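Phosphoglycolate phosphatase (Thermoplasma acidophilum, PDB 1L6R) catalyses the magnesium-dependent dephosphorylation of 2-phosphoglycolate to glycolate and, less efficiently, releases phosphate from inorganic pyrophosphate. Local coordinates at residues K98-R103 / D125-E130; F117-E122 / Y143-M148; G135-Y140 / M148-D153. The protein carries 1 engineered substitution. One frame throughout, in Å; residues are numbered along the deposited sequence.

The three contacts belong to one alpha/beta unit, consistent with the cap domain of HAD phosphatases, apart from the eight-stranded core sheet. Along the chain, helix 87-96 leads into the loop 98-103, which interaction 1 joins to helix 124-132. Before that loop is closed, interaction 2 opens at 117-122, just after strand 115-117, and reaches forward to 143-148. The two cross. They also touch: S101 bonds to D120, and R103 to D118. Interaction 3 starts after interaction 1 has closed and crosses interaction 2. It pairs strands 136-141 and 144-149 as a hairpin and shares M148 with interaction 2. Together they tie a three-stranded antiparallel sheet to the helices against it.

Interaction 1: residues K98-R103 / D125-E130; sequences KRTSMR and DYVRKE
The irregular segment 98-103 runs past one side of helix 124-132, with M102 and V127 the nearest pair at 8.0 Å between CA atoms. Y126 and E130, one helical turn apart, both face the loop. R99 CG sits in the crowded position between backbone N and carbonyl carbon (chi1 52°), and the chain bends at chi2. The contact is tip to tip: R99 NH1 donates to Y126 OH over a very short 2.4 Å. The bond is nearly straight, and the hydroxyl lies in the guanidinium plane. R99 NH2 adds a weak bond to the same oxygen. The guanidinium and ring planes stand 71° apart, so R99 meets the rim of the tyrosine and does not stack on it. E130 CG, anti to the carbonyl carbon (chi1 -72°), lies over one face of the Y126 ring, offset toward its rim; the bend at chi2 places the carboxylate. Its OE2 forms a long salt bridge with R99 NH2, 3.7 Å away. Nearby positive charge from R99 would be expected to favour the ionised carboxylate.

T100 brings its methyl to the edge of the same ring, with CG2 4.0 Å from Y126 CD2. T100 OG1 accepts from M102 N at 3.1 Å and also bonds to the carbonyl of M96. M102 extends beyond CG, and its SD packs on V127 CG1 at 3.9 Å. M96 of helix 87-96 adjoins both V127 and E130. The polar group lies toward the surface, where R99 is exposed, while M102 and V127 are buried. T100 to M102 form an ST turn. The contact sets the loop after helix 87-96 against helix 124-132, away from the annotated sites, consistent with the alpha/beta cap domain of a HAD-superfamily phosphatase.

Interaction 2: residues F117-E122 / Y143-M148; sequences FDIDPE and YSWHLM
Two backbone hydrogen bonds join F117 and W145 as an antiparallel hydrogen-bonded pair. F117 N donates to W145 O, and W145 N donates to F117 O at 3.0 Å. The second bond runs nearly along the C=O axis. The first arrives above the carbonyl plane of W145. That carbonyl is gripped twice, because S144 OG also donates to W145 O, at 2.8 Å.

F117 holds its CG in the crowded position between backbone N and carbonyl carbon (chi1 66°), which swings the ring across its neighbour. W145 CB then sits over the centre of the phenyl face, 3.4 Å from the ring centroid: a close CH-pi contact. The two aromatic planes are nearly parallel, at 21°, but slid apart, so they barely overlap. I119 supplies a second CH-pi contact. Its CG2 lies over the five-membered ring of W145, 3.7 Å from that centroid. L147 adds its CB beside F117 CE1.

One water donates to both D118 OD1 and Y143 O. Another accepts from W145 NE1 at 3.0 Å and donates to I119 O.

H146 points away from this contact; its NE2 makes a weak hydrogen bond to the carbonyl of G46, a magnesium-site residue, and its side chain is about 4 Å from a bound calcium ion. F117 ends the outer strand 115-117 and pairs with the central strand 144-149 of the three-stranded antiparallel sheet, whose other outer strand is 136-141. V124 and R128 of helix 124-132 touch W145, and V127 touches I119. F117 also packs on I138, while L147 meets T89 and F92 of helix 87-96.

Interaction 3: residues G135-Y140 / M148-D153; sequences GFVIFY and MNRGED
A beta hairpin made of strands 136-141 and 144-149 is joined here at its open end, beside the subunit interface. The side chain of F139 is about 6 Å from that of K154, probably a substrate-binding residue, as in relatives. V137 and M148 form an antiparallel hydrogen-bonded pair. V137 N donates to M148 O, and M148 N returns a bond to V137 O, the latter at 2.9 Å and 169°. F136 and N149 make the next, non-hydrogen-bonded pair. Beyond it, R150 N donates to G135 O at 3.1 Å. G135 has positive phi and is the C-prime residue of the Schellman motif ending helix 124-132, so the residue that ends the helix is bonded to the first residue past the partner strand.

V137 and M148 share a face of the sheet. M148 CG, anti to the carbonyl carbon (chi1 -48°), packs 3.5 Å from F139 CE1; the bends at chi2 and chi3 lead the end of the chain away. Past the strand, R150 folds at chi2 and chi3 and crosses V137 at about a right angle. V137 CG1 lies over one face of the guanidinium, 3.6 Å from R150 CZ. A water at the guanidinium edge accepts from R150 NE and donates to F136 O. R150 NH1 bonds to Q186 of the second subunit. N149 OD1 meets the ring edge at F136 CE1.

After the strand, a type II turn runs from N149 to E152. E152 OE1 accepts from N149 N on its anti lone pair, at 3.1 Å. It also accepts from N149 ND2, 2.9 Å away and above the carboxylate plane. Two donors on one buried oxygen should favour the charged carboxylate of E152, while the methyl, water and Q186 contacts together fix the flat end of R150.

Interaction 1: residues K98-R103 / D125-E130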
loop_
_atom_site.group_PDB
_atom_site.type_symbol
_atom_site.label_atom_id
_atom_site.label_comp_id
_atom_site.label_asym_id
_atom_site.label_seq_id
_atom_site.Cartn_x
_atom_site.Cartn_y
_atom_site.Cartn_z
ATOM N N LYS A 98 -29.610 9.581 3.216
ATOM C CA LYS A 98 -30.912 9.687 3.862
ATOM C C LYS A 98 -30.813 10.164 5.307
ATOM O O LYS A 98 -31.784 10.685 5.858
ATOM C CB LYS A 98 -31.636 8.337 3.818
ATOM C CG LYS A 98 -31.977 7.862 2.416
ATOM C CD LYS A 98 -32.571 6.458 2.447
ATOM C CE LYS A 98 -32.890 5.959 1.045
ATOM N NZ LYS A 98 -33.379 4.547 1.049
ATOM N N ARG A 99 -29.648 10.001 5.928
ATOM C CA ARG A 99 -29.496 10.418 7.317
ATOM C C ARG A 99 -28.275 11.278 7.629
ATOM O O ARG A 99 -27.929 11.473 8.796
ATOM C CB ARG A 99 -29.518 9.191 8.227
ATOM C CG ARG A 99 -28.557 8.093 7.828
ATOM C CD ARG A 99 -29.143 6.735 8.182
ATOM N NE ARG A 99 -28.176 5.655 8.015
ATOM C CZ ARG A 99 -27.084 5.526 8.756
ATOM N NH1 ARG A 99 -26.829 6.410 9.708
ATOM N NH2 ARG A 99 -26.251 4.515 8.552
ATOM N N THR A 100 -27.622 11.779 6.586
ATOM C CA THR A 100 -26.464 12.655 6.748
ATOM C C THR A 100 -26.452 13.636 5.588
ATOM O O THR A 100 -27.319 13.596 4.721
ATOM C CB THR A 100 -25.123 11.896 6.731
ATOM O OG1 THR A 100 -24.859 11.417 5.407
ATOM C CG2 THR A 100 -25.146 10.733 7.702
ATOM N N SER A 101 -25.453 14.510 5.577
ATOM C CA SER A 101 -25.317 15.505 4.525
ATOM C C SER A 101 -24.579 14.947 3.305
ATOM O O SER A 101 -24.372 15.669 2.330
ATOM C CB SER A 101 -24.553 16.713 5.057
ATOM O OG SER A 101 -23.239 16.333 5.422
ATOM N N MET A 102 -24.190 13.674 3.361
ATOM C CA MET A 102 -23.473 13.055 2.242
ATOM C C MET A 102 -24.356 13.142 1.004
ATOM O O MET A 102 -25.532 12.768 1.038
ATOM C CB MET A 102 -23.158 11.600 2.561
ATOM C CG MET A 102 -22.128 10.977 1.642
ATOM S SD MET A 102 -21.975 9.208 1.936
ATOM C CE MET A 102 -20.513 8.846 0.933
ATOM N N ARG A 103 -23.796 13.617 -0.100
ATOM C CA ARG A 103 -24.590 13.783 -1.305
ATOM C C ARG A 103 -23.816 13.538 -2.590
ATOM O O ARG A 103 -22.593 13.714 -2.649
ATOM C CB ARG A 103 -25.189 15.191 -1.322
ATOM C CG ARG A 103 -24.186 16.291 -1.011
ATOM C CD ARG A 103 -24.890 17.629 -0.784
ATOM N NE ARG A 103 -23.954 18.734 -0.587
ATOM C CZ ARG A 103 -23.264 18.950 0.529
ATOM N NH1 ARG A 103 -23.397 18.141 1.571
ATOM N NH2 ARG A 103 -22.438 19.985 0.602
ATOM N N ASP A 125 -16.520 12.144 10.182
ATOM C CA ASP A 125 -16.103 11.057 11.059
ATOM C C ASP A 125 -17.096 9.901 11.069
ATOM O O ASP A 125 -16.705 8.735 10.989
ATOM C CB ASP A 125 -15.874 11.565 12.489
ATOM C CG ASP A 125 -14.701 12.526 12.585
ATOM O OD1 ASP A 125 -13.830 12.506 11.689
ATOM O OD2 ASP A 125 -14.637 13.295 13.569
ATOM N N TYR A 126 -18.378 10.219 11.147
ATOM C CA TYR A 126 -19.384 9.166 11.160
ATOM C C TYR A 126 -19.412 8.382 9.849
ATOM O O TYR A 126 -19.427 7.147 9.846
ATOM C CB TYR A 126 -20.767 9.752 11.414
ATOM C CG TYR A 126 -21.859 8.717 11.317
ATOM C CD1 TYR A 126 -21.992 7.723 12.287
ATOM C CD2 TYR A 126 -22.750 8.718 10.246
ATOM C CE1 TYR A 126 -22.988 6.755 12.193
ATOM C CE2 TYR A 126 -23.752 7.754 10.141
ATOM C CZ TYR A 126 -23.862 6.777 11.119
ATOM O OH TYR A 126 -24.851 5.825 11.026
ATOM N N VAL A 127 -19.429 9.099 8.731
ATOM C CA VAL A 127 -19.470 8.430 7.442
ATOM C C VAL A 127 -18.212 7.603 7.191
ATOM O O VAL A 127 -18.291 6.520 6.604
ATOM C CB VAL A 127 -19.705 9.439 6.304
ATOM C CG1 VAL A 127 -19.511 8.759 4.959
ATOM C CG2 VAL A 127 -21.124 10.005 6.398
ATOM N N ARG A 128 -17.056 8.080 7.643
ATOM C CA ARG A 128 -15.841 7.304 7.449
ATOM C C ARG A 128 -15.950 5.985 8.214
ATOM O O ARG A 128 -15.592 4.931 7.700
ATOM C CB ARG A 128 -14.598 8.078 7.909
ATOM C CG ARG A 128 -13.332 7.218 7.879
ATOM C CD ARG A 128 -12.060 8.026 8.060
ATOM N NE ARG A 128 -11.684 8.726 6.834
ATOM C CZ ARG A 128 -11.442 10.031 6.764
ATOM N NH1 ARG A 128 -11.542 10.782 7.852
ATOM N NH2 ARG A 128 -11.084 10.582 5.613
ATOM N N LYS A 129 -16.454 6.049 9.445
ATOM C CA LYS A 129 -16.610 4.844 10.251
ATOM C C LYS A 129 -17.545 3.866 9.547
ATOM O O LYS A 129 -17.249 2.676 9.441
ATOM C CB LYS A 129 -17.165 5.196 11.636
ATOM C CG LYS A 129 -16.178 5.919 12.547
ATOM C CD LYS A 129 -16.807 6.215 13.902
ATOM C CE LYS A 129 -15.829 6.917 14.833
ATOM N NZ LYS A 129 -16.428 7.177 16.172
ATOM N N GLU A 130 -18.673 4.371 9.063
ATOM C CA GLU A 130 -19.634 3.527 8.358
ATOM C C GLU A 130 -19.028 2.957 7.078
ATOM O O GLU A 130 -19.210 1.781 6.759
ATOM C CB GLU A 130 -20.893 4.325 8.021
ATOM C CG GLU A 130 -21.759 4.647 9.225
ATOM C CD GLU A 130 -22.142 3.401 10.001
ATOM O OE1 GLU A 130 -21.350 2.968 10.865
ATOM O OE2 GLU A 130 -23.228 2.846 9.735
#

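Interaction 2: residues F117-E122 / Y143-M148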
loop_
_atom_site.group_PDB
_atom_site.type_symbol
_atom_site.label_atom_id
_atom_site.label_comp_id
_atom_site.label_asym_id
_atom_site.label_seq_id
_atom_site.Cartn_x
_atom_site.Cartn_y
_atom_site.Cartn_z
ATOM N N PHE A 117 -18.526 12.298 -3.822
ATOM C CA PHE A 117 -19.566 12.902 -3.001
ATOM C C PHE A 117 -19.114 14.186 -2.338
ATOM O O PHE A 117 -17.917 14.487 -2.294
ATOM C CB PHE A 117 -20.063 11.907 -1.912
ATOM C CG PHE A 117 -19.033 11.551 -0.852
ATOM C CD1 PHE A 117 -18.136 10.503 -1.043
ATOM C CD2 PHE A 117 -19.011 12.238 0.368
ATOM C CE1 PHE A 117 -17.233 10.131 -0.037
ATOM C CE2 PHE A 117 -18.117 11.880 1.382
ATOM C CZ PHE A 117 -17.227 10.827 1.187
ATOM N N ASP A 118 -20.095 14.941 -1.851
ATOM C CA ASP A 118 -19.857 16.161 -1.090
ATOM C C ASP A 118 -20.402 15.799 0.291
ATOM O O ASP A 118 -21.274 14.937 0.410
ATOM C CB ASP A 118 -20.653 17.355 -1.630
ATOM C CG ASP A 118 -20.100 17.902 -2.935
ATOM O OD1 ASP A 118 -18.912 17.654 -3.241
ATOM O OD2 ASP A 118 -20.859 18.602 -3.647
ATOM N N ILE A 119 -19.908 16.460 1.328
ATOM C CA ILE A 119 -20.363 16.170 2.687
ATOM C C ILE A 119 -20.003 17.328 3.609
ATOM O O ILE A 119 -18.993 18.004 3.401
ATOM C CB ILE A 119 -19.695 14.868 3.205
ATOM C CG1 ILE A 119 -20.332 14.418 4.523
ATOM C CG2 ILE A 119 -18.180 15.086 3.378
ATOM C CD1 ILE A 119 -19.882 13.046 4.954
ATOM N N ASP A 120 -20.846 17.579 4.608
ATOM C CA ASP A 120 -20.560 18.637 5.581
ATOM C C ASP A 120 -19.438 18.102 6.469
ATOM O O ASP A 120 -19.430 16.929 6.819
ATOM C CB ASP A 120 -21.782 18.925 6.455
ATOM C CG ASP A 120 -22.944 19.511 5.679
ATOM O OD1 ASP A 120 -22.762 19.920 4.512
ATOM O OD2 ASP A 120 -24.054 19.573 6.255
ATOM N N PRO A 121 -18.469 18.952 6.839
ATOM C CA PRO A 121 -17.357 18.513 7.688
ATOM C C PRO A 121 -17.786 17.763 8.952
ATOM O O PRO A 121 -17.109 16.836 9.390
ATOM C CB PRO A 121 -16.638 19.820 8.015
ATOM C CG PRO A 121 -16.849 20.627 6.760
ATOM C CD PRO A 121 -18.315 20.365 6.456
ATOM N N GLU A 122 -18.919 18.166 9.526
ATOM C CA GLU A 122 -19.423 17.540 10.743
ATOM C C GLU A 122 -19.809 16.080 10.591
ATOM O O GLU A 122 -19.842 15.350 11.576
ATOM C CB GLU A 122 -20.638 18.300 11.283
ATOM C CG GLU A 122 -20.393 19.764 11.531
ATOM C CD GLU A 122 -20.927 20.631 10.413
ATOM O OE1 GLU A 122 -20.693 20.294 9.228
ATOM O OE2 GLU A 122 -21.580 21.653 10.719
ATOM N N TYR A 143 -11.797 17.761 -6.878
ATOM C CA TYR A 143 -13.082 18.438 -6.731
ATOM C C TYR A 143 -14.023 17.894 -5.683
ATOM O O TYR A 143 -15.026 18.539 -5.376
ATOM C CB TYR A 143 -13.848 18.397 -8.055
ATOM C CG TYR A 143 -13.307 19.342 -9.079
ATOM C CD1 TYR A 143 -12.190 19.006 -9.841
ATOM C CD2 TYR A 143 -13.845 20.616 -9.217
ATOM C CE1 TYR A 143 -11.616 19.928 -10.712
ATOM C CE2 TYR A 143 -13.276 21.546 -10.081
ATOM C CZ TYR A 143 -12.166 21.193 -10.817
ATOM O OH TYR A 143 -11.600 22.118 -11.661
ATOM N N SER A 144 -13.720 16.735 -5.121
ATOM C CA SER A 144 -14.681 16.142 -4.200
ATOM C C SER A 144 -14.079 15.083 -3.314
ATOM O O SER A 144 -12.886 14.775 -3.389
ATOM C CB SER A 144 -15.780 15.451 -5.027
ATOM O OG SER A 144 -15.269 14.253 -5.637
ATOM N N TRP A 145 -14.945 14.526 -2.471
ATOM C CA TRP A 145 -14.575 13.383 -1.662
ATOM C C TRP A 145 -14.777 12.185 -2.590
ATOM O O TRP A 145 -15.476 12.271 -3.618
ATOM C CB TRP A 145 -15.495 13.217 -0.457
ATOM C CG TRP A 145 -15.239 14.205 0.610
ATOM C CD1 TRP A 145 -15.700 15.489 0.669
ATOM C CD2 TRP A 145 -14.447 14.001 1.785
ATOM N NE1 TRP A 145 -15.245 16.096 1.817
ATOM C CE2 TRP A 145 -14.477 15.209 2.519
ATOM C CE3 TRP A 145 -13.715 12.917 2.289
ATOM C CZ2 TRP A 145 -13.800 15.365 3.739
ATOM C CZ3 TRP A 145 -13.039 13.074 3.508
ATOM C CH2 TRP A 145 -13.092 14.294 4.214
ATOM N N HIS A 146 -14.177 11.071 -2.198
ATOM C CA HIS A 146 -14.237 9.841 -2.957
ATOM C C HIS A 146 -14.491 8.693 -2.019
ATOM O O HIS A 146 -13.836 8.587 -0.987
ATOM C CB HIS A 146 -12.909 9.612 -3.672
ATOM C CG HIS A 146 -12.610 10.653 -4.694
ATOM N ND1 HIS A 146 -11.984 11.848 -4.403
ATOM C CD2 HIS A 146 -12.947 10.707 -6.001
ATOM C CE1 HIS A 146 -11.955 12.594 -5.495
ATOM N NE2 HIS A 146 -12.529 11.924 -6.477
ATOM N N LEU A 147 -15.467 7.862 -2.379
ATOM C CA LEU A 147 -15.806 6.660 -1.626
ATOM C C LEU A 147 -15.248 5.555 -2.516
ATOM O O LEU A 147 -15.782 5.264 -3.593
ATOM C CB LEU A 147 -17.317 6.526 -1.470
ATOM C CG LEU A 147 -17.793 5.238 -0.789
ATOM C CD1 LEU A 147 -17.315 5.175 0.661
ATOM C CD2 LEU A 147 -19.318 5.177 -0.861
ATOM N N MET A 148 -14.162 4.956 -2.042
ATOM C CA MET A 148 -13.428 3.948 -2.779
ATOM C C MET A 148 -13.460 2.582 -2.134
ATOM O O MET A 148 -13.639 2.458 -0.922
ATOM C CB MET A 148 -11.953 4.353 -2.864
ATOM C CG MET A 148 -11.683 5.780 -3.294
ATOM S SD MET A 148 -12.293 6.126 -4.943
ATOM C CE MET A 148 -11.541 4.776 -5.850
HETATM O O HOH W 1 -17.756 18.352 -5.637
HETATM O O HOH W 2 -16.190 18.425 3.394
#

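Interaction 3: residues G135-Y140 / M148-D153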
loop_
_atom_site.group_PDB
_atom_site.type_symbol
_atom_site.label_atom_id
_atom_site.label_comp_id
_atom_site.label_asym_id
_atom_site.label_seq_id
_atom_site.Cartn_x
_atom_site.Cartn_y
_atom_site.Cartn_z
ATOM N N GLY A 135 -16.013 -2.008 4.071
ATOM C CA GLY A 135 -14.924 -2.322 3.159
ATOM C C GLY A 135 -14.510 -1.194 2.231
ATOM O O GLY A 135 -13.796 -1.430 1.249
ATOM N N PHE A 136 -14.952 0.021 2.538
ATOM C CA PHE A 136 -14.620 1.189 1.722
ATOM C C PHE A 136 -13.757 2.161 2.521
ATOM O O PHE A 136 -13.536 1.986 3.717
ATOM C CB PHE A 136 -15.889 1.943 1.291
ATOM C CG PHE A 136 -16.955 1.072 0.680
ATOM C CD1 PHE A 136 -16.649 0.172 -0.328
ATOM C CD2 PHE A 136 -18.275 1.175 1.104
ATOM C CE1 PHE A 136 -17.646 -0.618 -0.907
ATOM C CE2 PHE A 136 -19.276 0.388 0.530
ATOM C CZ PHE A 136 -18.956 -0.506 -0.476
ATOM N N VAL A 137 -13.252 3.181 1.836
ATOM C CA VAL A 137 -12.496 4.242 2.489
ATOM C C VAL A 137 -12.936 5.551 1.850
ATOM O O VAL A 137 -13.501 5.557 0.747
ATOM C CB VAL A 137 -10.953 4.103 2.324
ATOM C CG1 VAL A 137 -10.467 2.803 2.968
ATOM C CG2 VAL A 137 -10.567 4.146 0.857
ATOM N N ILE A 138 -12.721 6.657 2.555
ATOM C CA ILE A 138 -13.062 7.959 1.994
ATOM C C ILE A 138 -11.901 8.929 2.188
ATOM O O ILE A 138 -11.157 8.844 3.167
ATOM C CB ILE A 138 -14.353 8.617 2.617
ATOM C CG1 ILE A 138 -14.139 9.009 4.086
ATOM C CG2 ILE A 138 -15.556 7.697 2.441
ATOM C CD1 ILE A 138 -15.261 9.896 4.625
ATOM N N PHE A 139 -11.736 9.823 1.219
ATOM C CA PHE A 139 -10.718 10.870 1.280
ATOM C C PHE A 139 -11.078 11.893 0.226
ATOM O O PHE A 139 -11.920 11.646 -0.641
ATOM C CB PHE A 139 -9.300 10.343 1.022
ATOM C CG PHE A 139 -9.149 9.609 -0.275
ATOM C CD1 PHE A 139 -9.349 8.234 -0.323
ATOM C CD2 PHE A 139 -8.835 10.288 -1.451
ATOM C CE1 PHE A 139 -9.240 7.532 -1.519
ATOM C CE2 PHE A 139 -8.725 9.592 -2.665
ATOM C CZ PHE A 139 -8.929 8.215 -2.695
ATOM N N TYR A 140 -10.442 13.053 0.310
ATOM C CA TYR A 140 -10.687 14.131 -0.625
ATOM C C TYR A 140 -9.564 14.257 -1.642
ATOM O O TYR A 140 -8.391 14.068 -1.316
ATOM C CB TYR A 140 -10.834 15.461 0.143
ATOM C CG TYR A 140 -11.293 16.615 -0.714
ATOM C CD1 TYR A 140 -10.382 17.367 -1.461
ATOM C CD2 TYR A 140 -12.650 16.917 -0.825
ATOM C CE1 TYR A 140 -10.816 18.381 -2.300
ATOM C CE2 TYR A 140 -13.091 17.930 -1.661
ATOM C CZ TYR A 140 -12.169 18.654 -2.394
ATOM O OH TYR A 140 -12.602 19.651 -3.230
ATOM N N MET A 148 -14.162 4.956 -2.042
ATOM C CA MET A 148 -13.428 3.948 -2.779
ATOM C C MET A 148 -13.460 2.582 -2.134
ATOM O O MET A 148 -13.639 2.458 -0.922
ATOM C CB MET A 148 -11.953 4.353 -2.864
ATOM C CG MET A 148 -11.683 5.780 -3.294
ATOM S SD MET A 148 -12.293 6.126 -4.943
ATOM C CE MET A 148 -11.541 4.776 -5.850
ATOM N N ASN A 149 -13.254 1.561 -2.957
ATOM C CA ASN A 149 -13.147 0.199 -2.462
ATOM C C ASN A 149 -11.733 0.132 -1.853
ATOM O O ASN A 149 -10.797 0.760 -2.369
ATOM C CB ASN A 149 -13.272 -0.781 -3.630
ATOM C CG ASN A 149 -14.690 -0.852 -4.182
ATOM O OD1 ASN A 149 -15.576 -1.440 -3.559
ATOM N ND2 ASN A 149 -14.915 -0.242 -5.343
ATOM N N ARG A 150 -11.563 -0.595 -0.754
ATOM C CA ARG A 150 -10.240 -0.700 -0.135
ATOM C C ARG A 150 -9.240 -1.256 -1.154
ATOM O O ARG A 150 -9.497 -2.279 -1.788
ATOM C CB ARG A 150 -10.303 -1.630 1.085
ATOM C CG ARG A 150 -8.950 -1.977 1.708
ATOM C CD ARG A 150 -8.324 -0.831 2.485
ATOM N NE ARG A 150 -9.116 -0.458 3.654
ATOM C CZ ARG A 150 -8.644 0.237 4.686
ATOM N NH1 ARG A 150 -7.380 0.632 4.709
ATOM N NH2 ARG A 150 -9.449 0.546 5.694
ATOM N N GLY A 151 -8.111 -0.571 -1.316
ATOM C CA GLY A 151 -7.095 -1.017 -2.254
ATOM C C GLY A 151 -7.186 -0.407 -3.644
ATOM O O GLY A 151 -6.323 -0.648 -4.492
ATOM N N GLU A 152 -8.225 0.384 -3.884
ATOM C CA GLU A 152 -8.438 1.031 -5.177
ATOM C C GLU A 152 -7.753 2.390 -5.041
ATOM O O GLU A 152 -8.381 3.406 -4.733
ATOM C CB GLU A 152 -9.945 1.161 -5.406
ATOM C CG GLU A 152 -10.357 1.683 -6.759
ATOM C CD GLU A 152 -11.869 1.697 -6.930
ATOM O OE1 GLU A 152 -12.589 1.423 -5.944
ATOM O OE2 GLU A 152 -12.339 1.989 -8.053
ATOM N N ASP A 153 -6.448 2.389 -5.279
ATOM C CA ASP A 153 -5.650 3.590 -5.084
ATOM C C ASP A 153 -4.504 3.757 -6.059
ATOM O O ASP A 153 -4.352 2.980 -7.001
ATOM C CB ASP A 153 -5.098 3.604 -3.651
ATOM C CG ASP A 153 -4.249 2.380 -3.322
ATOM O OD1 ASP A 153 -3.685 1.753 -4.240
ATOM O OD2 ASP A 153 -4.124 2.050 -2.118
HETATM O O HOH W 3 -11.854 -0.220 4.337
#